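Local coordinates for protein putative fimbrium tip subunit Fim1C (Bacteroides ovatus, PDB 4EPS) that is probably a component of the fimbrium tip, the end of a filamentous cell-surface appendage that mediates adhesion and biofilm formation, at residues A[133-138]-A[155-160]; A[17-22]-A[36-41]; A[220-225]-A[245-250]; A[47-52]-A[89-94]; A[85-90]-A[137-142]. All blocks are in the same frame, centred on the assembly; numbering follows the deposited sequence.

Contact 1 (A[133-138]-A[155-160]); sequences DLMTSN and LTHRMS
Met135 and Thr136 pair with His157 and Thr156 in a buried antiparallel ladder, at the end of the hairpin of strands 135-145 and 148-174 that lies far from its turn. Thr136 and Thr156 are the hydrogen-bonded pair: Thr136 N to Thr156 O and Thr156 N to Thr136 O both measure 2.9 Å. Met135 and His157 form the adjoining non-hydrogen-bonded pair, and beyond it Arg158 N donates to Leu134 O over 2.8 Å in an almost straight bond (172°). On the face carrying Met135 and His157, the imidazole is held at its edge and covered over a face. His157 ND1 donates to Asp133 OD1 at 2.7 Å, meeting the syn side of the carboxylate although 27° out of its plane. In one of its two modelled conformers, Met135, a selenomethionine, lies alongside, with CG 3.7 Å from the ring centroid and SE at 4.0 Å. NE2 is bound by Asp19. An alanine at His157 would probably leave Asp133 without its ring donor and open a gap beneath the end of Met135. On the other face, Thr136 OG1 stands between the backbone N and carbonyl carbon (chi1 61°), where Arg158 NH1, also one of two conformers, reaches it at 2.9 Å, with OG1 in the guanidinium plane. Arg158 has salt bridges to Asp108 and Glu249 as well. A water links Asp133 OD1, Leu134 O and Met159 N just beyond the ladder. This is the open end of a beta hairpin in the fimbrillin-like domain, with a His-carboxylate hydrogen bond across it.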
# COMPACT_ATOMS: atom_id res chain seq x y z
N ASP A 133 -42.63 12.58 13.96
CA ASP A 133 -42.07 13.61 13.08
C ASP A 133 -43.17 14.55 12.59
O ASP A 133 -43.63 14.47 11.45
CB ASP A 133 -41.31 12.95 11.91
CG ASP A 133 -40.42 13.93 11.15
OD1 ASP A 133 -40.29 15.10 11.60
OD2 ASP A 133 -39.81 13.51 10.13
N LEU A 134 -43.57 15.47 13.47
CA LEU A 134 -44.65 16.40 13.16
C LEU A 134 -44.24 17.41 12.06
O LEU A 134 -43.20 18.07 12.15
CB LEU A 134 -45.09 17.15 14.44
CG LEU A 134 -46.15 18.24 14.26
CD1 LEU A 134 -47.51 17.66 13.83
CD2 LEU A 134 -46.36 19.03 15.57
N MSE A 135 -45.10 17.51 11.03
CA MSE A 135 -44.91 18.42 9.89
C MSE A 135 -46.19 19.14 9.60
O MSE A 135 -47.26 18.52 9.61
CB MSE A 135 -44.50 17.65 8.63
CG MSE A 135 -43.16 16.99 8.71
SE MSE A 135 -42.94 16.06 7.02
CE MSE A 135 -42.51 14.35 7.74
N THR A 136 -46.12 20.45 9.32
CA THR A 136 -47.33 21.22 9.04
C THR A 136 -47.16 22.16 7.87
O THR A 136 -46.04 22.55 7.55
CB THR A 136 -47.71 22.06 10.29
OG1 THR A 136 -46.63 22.97 10.57
CG2 THR A 136 -48.04 21.20 11.53
N SER A 137 -48.27 22.59 7.29
CA SER A 137 -48.30 23.60 6.23
C SER A 137 -48.83 24.92 6.78
O SER A 137 -49.50 24.96 7.82
CB SER A 137 -49.19 23.14 5.07
OG SER A 137 -50.55 23.47 5.31
N ASN A 138 -48.62 25.99 6.02
CA ASN A 138 -49.27 27.27 6.29
C ASN A 138 -50.50 27.32 5.36
O ASN A 138 -50.79 26.30 4.73
CB ASN A 138 -48.30 28.43 6.11
CG ASN A 138 -47.37 28.55 7.29
OD1 ASN A 138 -47.76 28.42 8.46
ND2 ASN A 138 -46.12 28.76 7.01
N LEU A 155 -44.74 21.23 3.41
CA LEU A 155 -44.72 20.89 4.86
C LEU A 155 -43.38 21.22 5.47
O LEU A 155 -42.35 20.97 4.83
CB LEU A 155 -45.01 19.40 5.11
CG LEU A 155 -46.32 18.80 4.58
CD1 LEU A 155 -46.45 17.37 5.07
CD2 LEU A 155 -47.56 19.62 5.02
N THR A 156 -43.39 21.76 6.70
CA THR A 156 -42.15 22.06 7.42
C THR A 156 -42.18 21.23 8.73
O THR A 156 -43.24 21.06 9.33
CB THR A 156 -42.02 23.58 7.62
OG1 THR A 156 -42.18 24.23 6.36
CG2 THR A 156 -40.69 23.99 8.21
N HIS A 157 -41.02 20.72 9.14
CA HIS A 157 -40.87 19.92 10.37
C HIS A 157 -40.93 20.85 11.57
O HIS A 157 -40.26 21.90 11.58
CB HIS A 157 -39.55 19.13 10.34
CG HIS A 157 -39.50 18.08 9.27
ND1 HIS A 157 -39.70 16.75 9.56
CD2 HIS A 157 -39.30 18.21 7.93
CE1 HIS A 157 -39.55 16.10 8.41
NE2 HIS A 157 -39.32 16.94 7.40
N ARG A 158 -41.75 20.48 12.58
CA ARG A 158 -41.93 21.32 13.76
C ARG A 158 -40.92 20.99 14.87
O ARG A 158 -40.69 21.82 15.75
CB ARG A 158 -43.36 21.19 14.28
CG ARG A 158 -44.41 21.69 13.27
CD ARG A 158 -44.18 23.13 12.83
NE ARG A 158 -44.52 24.07 13.89
CZ ARG A 158 -45.65 24.76 13.95
NH1 ARG A 158 -46.56 24.65 12.98
NH2 ARG A 158 -45.89 25.58 14.96
N MSE A 159 -40.31 19.80 14.83
CA MSE A 159 -39.33 19.43 15.85
C MSE A 159 -37.93 19.83 15.38
O MSE A 159 -37.76 20.28 14.24
CB MSE A 159 -39.39 17.89 16.12
CG MSE A 159 -40.75 17.42 16.68
SE MSE A 159 -41.20 18.32 18.38
CE MSE A 159 -42.66 19.50 17.76
N SER A 160 -36.93 19.62 16.24
CA SER A 160 -35.54 19.84 15.89
C SER A 160 -34.90 18.47 15.75
O SER A 160 -35.52 17.48 16.15
CB SER A 160 -34.84 20.71 16.94
OG SER A 160 -33.60 21.14 16.41
O HOH W 1 -40.81 17.36 13.14
O HOH W 2 -44.95 25.25 6.40

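Contact 2 (A[17-22]-A[36-41]); sequences VTDTGI and FVTTFT
Asp19 meets Thr38 where the end of strand 14-19 runs against the loop preceding strand 45-52, and its carboxylate carries the side-chain part of the polar contact. CG is anti to the backbone N (chi1 177°), and from there OD2 reaches the loop, accepting from Thr38 N at 2.7 Å, on the anti side and near the carboxylate plane. Thr38 OG1 stands 3.2 Å from Asp19 OD2, at best a weak bond. The other oxygen, OD1, takes Gly21 N at 2.7 Å from well above the carboxylate plane (71° out of it), closing an Asx turn. Gly21 has a positive phi of 86°, and a CB there would collide with Val37 CG2. Asp19 OD2 also binds the ring of His157, so replacing Asp19 by an alanine would probably leave the N-H groups of Thr38 and Gly21, and NE2 of His157, without their acceptor. Backbone bonds follow: Ile22 N to Phe36 O spans 2.9 Å and Phe36 N to Ile22 O 2.8 Å, a single antiparallel bridge. A water joins Asp19 N to Thr38 O. The apolar contacts are sparser: Val17 CG1 lies 3.8 Å from Phe40 CE2, the phenylalanine being one of two modelled conformers, and Ile22 CB faces Phe36 CB at 4.3 Å. Segment 17-22 belongs to a predicted propeptide. With His157 lying between Asp19 and Asp133, the chemistry is consistent with a carboxylate that stays ionised beside a protonated imidazole, tying the end of strand 14-19 to strand 148-174 as well as to the loop.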
# COMPACT_ATOMS: atom_id res chain seq x y z
N VAL A 17 -48.11 16.67 -1.82
CA VAL A 17 -47.46 16.98 -0.56
C VAL A 17 -45.94 16.96 -0.75
O VAL A 17 -45.38 15.97 -1.25
CB VAL A 17 -47.91 15.97 0.55
CG1 VAL A 17 -47.28 16.32 1.87
CG2 VAL A 17 -49.44 15.93 0.69
N THR A 18 -45.28 18.07 -0.39
CA THR A 18 -43.83 18.18 -0.52
C THR A 18 -43.22 18.59 0.81
O THR A 18 -43.67 19.56 1.41
CB THR A 18 -43.44 19.22 -1.60
OG1 THR A 18 -44.09 18.88 -2.81
CG2 THR A 18 -41.93 19.27 -1.86
N ASP A 19 -42.19 17.88 1.23
CA ASP A 19 -41.46 18.24 2.45
C ASP A 19 -40.39 19.26 2.11
O ASP A 19 -39.59 19.01 1.21
CB ASP A 19 -40.82 17.00 3.08
CG ASP A 19 -39.98 17.28 4.32
OD1 ASP A 19 -40.08 18.40 4.87
OD2 ASP A 19 -39.26 16.38 4.75
N THR A 20 -40.34 20.39 2.83
CA THR A 20 -39.31 21.41 2.58
C THR A 20 -37.96 20.93 3.17
O THR A 20 -36.93 21.49 2.85
CB THR A 20 -39.73 22.78 3.14
OG1 THR A 20 -39.88 22.68 4.54
CG2 THR A 20 -41.01 23.32 2.50
N GLY A 21 -38.01 19.91 4.04
CA GLY A 21 -36.85 19.26 4.64
C GLY A 21 -36.29 19.90 5.90
O GLY A 21 -36.60 21.05 6.21
N ILE A 22 -35.52 19.13 6.66
CA ILE A 22 -34.81 19.59 7.86
C ILE A 22 -33.44 20.02 7.37
O ILE A 22 -32.67 19.19 6.86
CB ILE A 22 -34.74 18.51 8.97
CG1 ILE A 22 -36.14 17.96 9.32
CG2 ILE A 22 -34.02 19.05 10.22
CD1 ILE A 22 -36.18 16.79 10.27
N PHE A 36 -32.52 16.89 5.23
CA PHE A 36 -33.26 15.63 5.34
C PHE A 36 -34.66 15.85 4.85
O PHE A 36 -35.47 16.49 5.53
CB PHE A 36 -33.27 15.10 6.78
CG PHE A 36 -31.90 14.75 7.30
CD1 PHE A 36 -31.36 13.48 7.09
CD2 PHE A 36 -31.14 15.70 7.98
CE1 PHE A 36 -30.07 13.17 7.56
CE2 PHE A 36 -29.86 15.37 8.46
CZ PHE A 36 -29.33 14.12 8.24
N VAL A 37 -34.93 15.31 3.66
CA VAL A 37 -36.22 15.46 2.99
C VAL A 37 -36.95 14.14 3.06
O VAL A 37 -36.45 13.11 2.61
CB VAL A 37 -36.07 15.95 1.53
CG1 VAL A 37 -37.41 15.98 0.81
CG2 VAL A 37 -35.41 17.32 1.47
N THR A 38 -38.16 14.19 3.59
CA THR A 38 -39.03 13.04 3.70
C THR A 38 -39.66 12.73 2.36
O THR A 38 -40.19 13.62 1.69
CB THR A 38 -40.10 13.35 4.78
OG1 THR A 38 -39.46 13.49 6.06
CG2 THR A 38 -41.21 12.31 4.83
N THR A 39 -39.62 11.48 1.92
CA THR A 39 -40.22 11.18 0.62
C THR A 39 -41.66 10.62 0.75
O THR A 39 -42.42 10.68 -0.23
CB THR A 39 -39.30 10.22 -0.18
OG1 THR A 39 -39.85 10.04 -1.48
CG2 THR A 39 -39.09 8.86 0.52
N PHE A 40 -42.02 10.09 1.94
CA PHE A 40 -43.28 9.43 2.32
C PHE A 40 -43.30 7.98 1.79
O PHE A 40 -42.53 7.63 0.91
CB PHE A 40 -44.54 10.22 1.90
CG PHE A 40 -44.60 11.60 2.51
CD1 PHE A 40 -44.95 11.78 3.84
CD2 PHE A 40 -44.30 12.73 1.74
CE1 PHE A 40 -44.98 13.06 4.41
CE2 PHE A 40 -44.34 14.01 2.30
CZ PHE A 40 -44.68 14.16 3.63
N THR A 41 -44.14 7.15 2.39
CA THR A 41 -44.21 5.72 2.05
C THR A 41 -45.66 5.25 2.15
O THR A 41 -46.47 5.91 2.81
CB THR A 41 -43.24 4.94 2.98
OG1 THR A 41 -43.18 3.58 2.56
CG2 THR A 41 -43.63 5.03 4.45
O HOH W 3 -41.17 15.58 -0.20

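Contact 3 (A[220-225]-A[245-250]); sequences LLRKPS and EKMKEG
Met247 O receives Ser225 N across the contact at 2.8 Å, the N-H pointing nearly straight at it (167°) and lying in the carbonyl plane. Two further groups converge on the same oxygen. Pro224 CA makes a CA-H...O contact with Met247 O at 3.4 Å, and a water bonded to Ser225 OG adds a weak bond, its oxygen 3.3 Å from Met247 O. This is surface packing of two loops in the fimbrillin-like domain, where the turn leaving strand 217-222 leans on the loop that leads into strand 251-256. Strand 148-174 pairs with both of these strands. The selenomethionine side chain of Met247 fills the inner part of the contact. Its CG lies beside the backbone N (chi1 -58°), and a bend at chi2 brings SE to 3.7 Å from Arg222 CB. Ser160 and Val162 of strand 148-174 also touch this side chain. Glu249 turns its carboxylate to a salt bridge with Arg158, while its CB rests 3.9 Å from Pro224 CG, the two side chains meeting at an oblique angle.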
# COMPACT_ATOMS: atom_id res chain seq x y z
N LEU A 220 -32.11 11.73 16.05
CA LEU A 220 -33.05 11.79 17.15
C LEU A 220 -33.81 13.09 17.11
O LEU A 220 -33.18 14.15 17.20
CB LEU A 220 -32.28 11.67 18.49
CG LEU A 220 -33.13 11.68 19.76
CD1 LEU A 220 -33.84 10.32 19.94
CD2 LEU A 220 -32.26 11.93 20.96
N LEU A 221 -35.13 13.02 16.99
CA LEU A 221 -35.96 14.22 17.07
C LEU A 221 -35.98 14.75 18.50
O LEU A 221 -36.06 13.95 19.45
CB LEU A 221 -37.40 13.95 16.61
CG LEU A 221 -37.56 13.53 15.14
CD1 LEU A 221 -38.88 12.80 14.96
CD2 LEU A 221 -37.43 14.73 14.20
N ARG A 222 -35.87 16.09 18.66
CA ARG A 222 -35.88 16.78 19.96
C ARG A 222 -36.79 17.99 19.89
O ARG A 222 -37.02 18.54 18.81
CB ARG A 222 -34.45 17.25 20.35
CG ARG A 222 -33.38 16.10 20.48
CD ARG A 222 -33.62 15.19 21.67
NE ARG A 222 -33.53 15.91 22.95
CZ ARG A 222 -34.11 15.51 24.08
NH1 ARG A 222 -34.87 14.42 24.10
NH2 ARG A 222 -33.96 16.22 25.19
N LYS A 223 -37.35 18.38 21.03
CA LYS A 223 -38.20 19.58 21.06
C LYS A 223 -37.36 20.82 20.80
O LYS A 223 -36.24 20.91 21.31
CB LYS A 223 -38.94 19.70 22.38
CG LYS A 223 -40.15 18.79 22.49
CD LYS A 223 -40.77 18.89 23.87
CE LYS A 223 -42.03 18.07 23.98
NZ LYS A 223 -42.55 18.02 25.37
N PRO A 224 -37.83 21.77 19.98
CA PRO A 224 -37.05 23.00 19.77
C PRO A 224 -36.78 23.71 21.11
O PRO A 224 -37.61 23.64 22.03
CB PRO A 224 -37.95 23.85 18.87
CG PRO A 224 -38.81 22.83 18.17
CD PRO A 224 -39.10 21.81 19.23
N SER A 225 -35.59 24.33 21.23
CA SER A 225 -35.15 25.06 22.44
C SER A 225 -34.85 24.13 23.64
O SER A 225 -34.55 24.64 24.71
CB SER A 225 -36.15 26.14 22.85
OG SER A 225 -36.25 27.11 21.82
N GLU A 245 -28.87 25.53 22.87
CA GLU A 245 -28.80 26.63 21.87
C GLU A 245 -28.71 26.13 20.43
O GLU A 245 -28.61 26.96 19.51
CB GLU A 245 -27.63 27.61 22.15
CG GLU A 245 -27.43 27.97 23.62
CD GLU A 245 -28.63 28.56 24.34
OE1 GLU A 245 -29.61 28.94 23.65
OE2 GLU A 245 -28.57 28.71 25.58
N LYS A 246 -28.74 24.81 20.21
CA LYS A 246 -28.57 24.30 18.85
C LYS A 246 -29.84 23.63 18.33
O LYS A 246 -29.81 23.07 17.23
CB LYS A 246 -27.37 23.32 18.81
CG LYS A 246 -26.06 23.96 19.29
CD LYS A 246 -25.03 22.92 19.65
CE LYS A 246 -23.97 23.49 20.58
NZ LYS A 246 -23.00 22.44 20.99
N MSE A 247 -30.93 23.67 19.11
CA MSE A 247 -32.19 22.98 18.78
C MSE A 247 -33.22 23.93 18.18
O MSE A 247 -34.14 24.39 18.86
CB MSE A 247 -32.73 22.27 20.03
CG MSE A 247 -31.74 21.27 20.63
SE MSE A 247 -31.70 19.61 19.56
CE MSE A 247 -30.16 19.96 18.40
N LYS A 248 -33.04 24.26 16.89
CA LYS A 248 -33.95 25.16 16.17
C LYS A 248 -35.01 24.36 15.43
O LYS A 248 -34.69 23.31 14.86
CB LYS A 248 -33.17 26.03 15.17
CG LYS A 248 -32.33 27.13 15.81
CD LYS A 248 -31.84 28.11 14.76
CE LYS A 248 -31.36 29.41 15.34
NZ LYS A 248 -31.25 30.48 14.31
N GLU A 249 -36.25 24.85 15.44
CA GLU A 249 -37.37 24.21 14.75
C GLU A 249 -37.07 24.02 13.26
O GLU A 249 -36.63 24.97 12.60
CB GLU A 249 -38.63 25.06 14.96
CG GLU A 249 -39.87 24.58 14.26
CD GLU A 249 -41.02 25.58 14.31
OE1 GLU A 249 -41.01 26.46 15.20
OE2 GLU A 249 -41.94 25.47 13.47
N GLY A 250 -37.27 22.80 12.76
CA GLY A 250 -37.04 22.48 11.36
C GLY A 250 -35.59 22.47 10.95
O GLY A 250 -35.27 22.52 9.76
O HOH W 4 -35.36 27.42 19.30

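Contact 4 (A[47-52]-A[89-94]); sequences GLFAVK and YAYYPY
Gly47 and Tyr91 make the dense end of this contact. Tyr91 CG is held between its own backbone N and carbonyl carbon (chi1 75°), and from there the ring spreads over the glycine: CE1 comes to 3.5 Å from Gly47 CA, and Gly47 N lies over a ring face, toward the rim. A CB on residue 47 would run into Tyr91 CE1, so the absent side chain is what lets the ring lie there. Phe49 joins with its edge, its CE1 3.7 Å from Tyr91 CE1, while Tyr94 CD1 approaches Gly47 CA at 3.9 Å. Asn62, across on strand 55-67, accepts the Tyr91 hydroxyl. Beneath the rings runs a regular antiparallel strand pair of the fimbrillin-like domain, 45-52 with 87-92, its directions 160° apart. Gly47 with Tyr91 and Phe49 with Tyr89 are the hydrogen-bonded pairs; Gly47 N to Tyr91 O measures 3.0 Å and Phe49 N to Tyr89 O 2.9 Å. Leu48 and Ala90 occupy the opposite face, and Leu48 curls back to set CD1 3.4 Å from Tyr89 O. Side-chain packing is looser at the far end. The side chain of Tyr89, a partly exposed residue, meets the neighbouring strand through CE1, 3.7 Å from Val51 CG2, and its ring is stacked on Phe109 from a loop beyond the strand pair.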
# COMPACT_ATOMS: atom_id res chain seq x y z
N GLY A 47 -53.69 14.89 7.52
CA GLY A 47 -55.01 15.43 7.81
C GLY A 47 -55.16 16.74 7.08
O GLY A 47 -54.23 17.55 7.04
N LEU A 48 -56.34 16.98 6.52
CA LEU A 48 -56.60 18.21 5.79
C LEU A 48 -57.70 19.06 6.46
O LEU A 48 -58.71 18.51 6.90
CB LEU A 48 -57.03 17.83 4.36
CG LEU A 48 -57.38 18.98 3.39
CD1 LEU A 48 -56.16 19.83 3.07
CD2 LEU A 48 -57.94 18.45 2.10
N PHE A 49 -57.52 20.39 6.45
CA PHE A 49 -58.49 21.38 6.94
C PHE A 49 -58.74 22.47 5.89
O PHE A 49 -57.80 22.91 5.22
CB PHE A 49 -57.99 22.07 8.22
CG PHE A 49 -57.86 21.20 9.44
CD1 PHE A 49 -56.68 20.51 9.70
CD2 PHE A 49 -58.89 21.13 10.37
CE1 PHE A 49 -56.55 19.71 10.84
CE2 PHE A 49 -58.76 20.34 11.52
CZ PHE A 49 -57.60 19.63 11.75
N ALA A 50 -59.99 22.93 5.80
CA ALA A 50 -60.37 24.06 4.94
C ALA A 50 -61.02 25.11 5.83
O ALA A 50 -61.97 24.79 6.56
CB ALA A 50 -61.33 23.61 3.84
N VAL A 51 -60.47 26.33 5.81
CA VAL A 51 -60.99 27.42 6.63
C VAL A 51 -61.62 28.45 5.69
O VAL A 51 -60.95 28.96 4.79
CB VAL A 51 -59.88 28.01 7.54
CG1 VAL A 51 -60.37 29.21 8.34
CG2 VAL A 51 -59.34 26.94 8.49
N LYS A 52 -62.90 28.75 5.92
CA LYS A 52 -63.65 29.74 5.15
C LYS A 52 -64.25 30.75 6.14
O LYS A 52 -64.91 30.33 7.10
CB LYS A 52 -64.74 29.04 4.32
CG LYS A 52 -65.41 29.90 3.26
CD LYS A 52 -66.85 29.45 3.03
CE LYS A 52 -67.37 29.56 1.61
NZ LYS A 52 -66.93 30.80 0.90
N TYR A 89 -55.10 23.79 4.84
CA TYR A 89 -53.97 23.45 5.72
C TYR A 89 -53.79 21.97 5.78
O TYR A 89 -54.79 21.24 5.81
CB TYR A 89 -54.23 23.95 7.16
CG TYR A 89 -54.40 25.43 7.31
CD1 TYR A 89 -55.65 26.03 7.15
CD2 TYR A 89 -53.32 26.25 7.63
CE1 TYR A 89 -55.82 27.41 7.29
CE2 TYR A 89 -53.48 27.63 7.78
CZ TYR A 89 -54.73 28.20 7.62
OH TYR A 89 -54.89 29.54 7.78
N ALA A 90 -52.55 21.50 5.84
CA ALA A 90 -52.33 20.06 5.99
C ALA A 90 -51.27 19.78 7.04
O ALA A 90 -50.38 20.62 7.26
CB ALA A 90 -51.95 19.42 4.66
N TYR A 91 -51.35 18.62 7.67
CA TYR A 91 -50.33 18.21 8.65
C TYR A 91 -50.10 16.72 8.55
O TYR A 91 -50.98 15.96 8.12
CB TYR A 91 -50.71 18.61 10.10
CG TYR A 91 -51.78 17.72 10.69
CD1 TYR A 91 -53.11 17.84 10.29
CD2 TYR A 91 -51.46 16.67 11.55
CE1 TYR A 91 -54.10 16.99 10.78
CE2 TYR A 91 -52.43 15.78 12.00
CZ TYR A 91 -53.75 15.95 11.62
OH TYR A 91 -54.72 15.07 12.04
N TYR A 92 -48.94 16.32 9.03
CA TYR A 92 -48.50 14.94 9.12
C TYR A 92 -47.88 14.73 10.52
O TYR A 92 -47.10 15.59 10.93
CB TYR A 92 -47.43 14.67 8.04
CG TYR A 92 -46.79 13.31 8.19
CD1 TYR A 92 -45.68 13.13 9.03
CD2 TYR A 92 -47.33 12.19 7.58
CE1 TYR A 92 -45.15 11.86 9.26
CE2 TYR A 92 -46.78 10.92 7.77
CZ TYR A 92 -45.70 10.76 8.61
OH TYR A 92 -45.16 9.52 8.80
N PRO A 93 -48.02 13.55 11.17
CA PRO A 93 -48.89 12.42 10.81
C PRO A 93 -50.31 12.64 11.31
O PRO A 93 -50.50 13.19 12.41
CB PRO A 93 -48.22 11.22 11.50
CG PRO A 93 -47.59 11.84 12.76
CD PRO A 93 -47.31 13.30 12.44
N TYR A 94 -51.30 12.20 10.52
CA TYR A 94 -52.72 12.31 10.85
C TYR A 94 -53.00 11.80 12.26
O TYR A 94 -52.49 10.73 12.64
CB TYR A 94 -53.54 11.49 9.83
CG TYR A 94 -55.00 11.33 10.21
CD1 TYR A 94 -55.90 12.36 10.01
CD2 TYR A 94 -55.48 10.12 10.72
CE1 TYR A 94 -57.24 12.23 10.37
CE2 TYR A 94 -56.82 9.97 11.06
CZ TYR A 94 -57.70 11.03 10.89
OH TYR A 94 -59.02 10.88 11.23

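Contact 5 (A[85-90]-A[137-142]); sequences GVNFYA and SNATAL
Phe88 and Thr140 form a single antiparallel bridge that brings strand 87-92 against an irregular part of strand 135-145, in the fimbrillin-like domain. Phe88 N donates to Thr140 O at 2.9 Å, and Thr140 N to Phe88 O at 2.8 Å. Two residues further along, Ser137 supplies the next pair of bonds with one from its side chain: Ser137 N reaches Ala90 O at 2.9 Å, nearly along the C=O axis, while Ala90 N donates to Ser137 OG at 2.9 Å. A chi1 of 85° turns OG back toward strand 87-92, where it stands in for a backbone carbonyl. Between these two sets of bonds Asn138 and Ala139 stand opposite Tyr89 alone, an extra residue consistent with a bulge. The detour is braced from within, since Asn138 O accepts both Ser137 OG and, at 3.0 Å, Thr140 OG1, the two hydroxyls coming from opposite faces of its plane. Tyr89 packs along the detour: CE2 lies 3.4 Å from Ala139 N, and OH lies 3.6 Å from Ala139 CB. The Phe88 ring, which is buried, has Thr140 O at its edge and Val86 CG1 over one face, with CE1 touching Leu142 CB at 4.1 Å. Strand 87-92 is flanked by strand 45-52 along its other edge, where Ala50 packs on Phe88, while Leu151 and Phe153 of strand 148-174 pack against Phe88 and against Ala90, Ser137 and Thr140 respectively.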
# COMPACT_ATOMS: atom_id res chain seq x y z
N GLY A 85 -61.38 31.60 -2.18
CA GLY A 85 -60.98 32.37 -1.00
C GLY A 85 -60.74 31.53 0.25
O GLY A 85 -60.42 32.07 1.31
N VAL A 86 -60.89 30.20 0.12
CA VAL A 86 -60.72 29.28 1.25
C VAL A 86 -59.21 29.04 1.49
O VAL A 86 -58.43 28.91 0.53
CB VAL A 86 -61.51 27.95 1.02
CG1 VAL A 86 -61.13 26.87 2.03
CG2 VAL A 86 -63.02 28.21 1.04
N ASN A 87 -58.81 29.01 2.77
CA ASN A 87 -57.44 28.68 3.18
C ASN A 87 -57.35 27.19 3.49
O ASN A 87 -58.12 26.71 4.33
CB ASN A 87 -57.03 29.52 4.40
CG ASN A 87 -56.72 30.96 4.06
OD1 ASN A 87 -56.39 31.32 2.93
ND2 ASN A 87 -56.83 31.84 5.04
N PHE A 88 -56.44 26.44 2.83
CA PHE A 88 -56.29 25.01 3.11
C PHE A 88 -55.04 24.78 3.93
O PHE A 88 -54.04 25.49 3.75
CB PHE A 88 -56.25 24.14 1.82
CG PHE A 88 -57.55 24.18 1.04
CD1 PHE A 88 -57.79 25.19 0.11
CD2 PHE A 88 -58.54 23.23 1.25
CE1 PHE A 88 -58.99 25.23 -0.60
CE2 PHE A 88 -59.72 23.25 0.51
CZ PHE A 88 -59.94 24.26 -0.41
N TYR A 89 -55.10 23.79 4.84
CA TYR A 89 -53.97 23.45 5.72
C TYR A 89 -53.79 21.97 5.78
O TYR A 89 -54.79 21.24 5.81
CB TYR A 89 -54.23 23.95 7.16
CG TYR A 89 -54.40 25.43 7.31
CD1 TYR A 89 -55.65 26.03 7.15
CD2 TYR A 89 -53.32 26.25 7.63
CE1 TYR A 89 -55.82 27.41 7.29
CE2 TYR A 89 -53.48 27.63 7.78
CZ TYR A 89 -54.73 28.20 7.62
OH TYR A 89 -54.89 29.54 7.78
N ALA A 90 -52.55 21.50 5.84
CA ALA A 90 -52.33 20.06 5.99
C ALA A 90 -51.27 19.78 7.04
O ALA A 90 -50.38 20.62 7.26
CB ALA A 90 -51.95 19.42 4.66
N SER A 137 -48.27 22.59 7.29
CA SER A 137 -48.30 23.60 6.23
C SER A 137 -48.83 24.92 6.78
O SER A 137 -49.50 24.96 7.82
CB SER A 137 -49.19 23.14 5.07
OG SER A 137 -50.55 23.47 5.31
N ASN A 138 -48.62 25.99 6.02
CA ASN A 138 -49.27 27.27 6.29
C ASN A 138 -50.50 27.32 5.36
O ASN A 138 -50.79 26.30 4.73
CB ASN A 138 -48.30 28.43 6.11
CG ASN A 138 -47.37 28.55 7.29
OD1 ASN A 138 -47.76 28.42 8.46
ND2 ASN A 138 -46.12 28.76 7.01
N ALA A 139 -51.24 28.43 5.33
CA ALA A 139 -52.44 28.62 4.51
C ALA A 139 -52.08 28.44 3.02
O ALA A 139 -51.18 29.11 2.51
CB ALA A 139 -53.03 30.01 4.76
N THR A 140 -52.77 27.53 2.37
CA THR A 140 -52.50 27.15 0.97
C THR A 140 -53.73 27.40 0.11
O THR A 140 -54.84 27.07 0.52
CB THR A 140 -52.06 25.67 0.92
OG1 THR A 140 -51.01 25.47 1.87
CG2 THR A 140 -51.60 25.21 -0.46
N ALA A 141 -53.51 27.93 -1.10
CA ALA A 141 -54.58 28.21 -2.04
C ALA A 141 -54.76 27.07 -3.03
O ALA A 141 -53.80 26.39 -3.42
CB ALA A 141 -54.27 29.49 -2.78
N LEU A 142 -55.99 26.93 -3.49
CA LEU A 142 -56.35 25.98 -4.53
C LEU A 142 -55.90 26.57 -5.88
O LEU A 142 -56.03 27.78 -6.11
CB LEU A 142 -57.86 25.83 -4.46
CG LEU A 142 -58.54 24.73 -5.23
CD1 LEU A 142 -58.21 23.36 -4.67
CD2 LEU A 142 -60.04 24.92 -5.13

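How the contacts relate
All five contacts lie on the same side of the chain's centre. Contact 2 closes first along the chain; contact 4 follows, contact 5 begins on its second segment and contact 1 overlaps contact 5, with contact 3 last. Contacts 4 and 5, with centres about 8 Å apart, use the two edges of strand 87-92 and share Tyr89 and Ala90; contact 5 meets contact 1 on strand 135-145 through Ser137 and Asn138. From contact 1, strand 148-174 leads to strand 14-19 of contact 2, centres about 10 Å away, and to strand 217-222 of contact 3, about 12 Å away. Contact 1 touches the other four, and strand 148-174 links the N-terminal strand with strands 135-145 and 217-222.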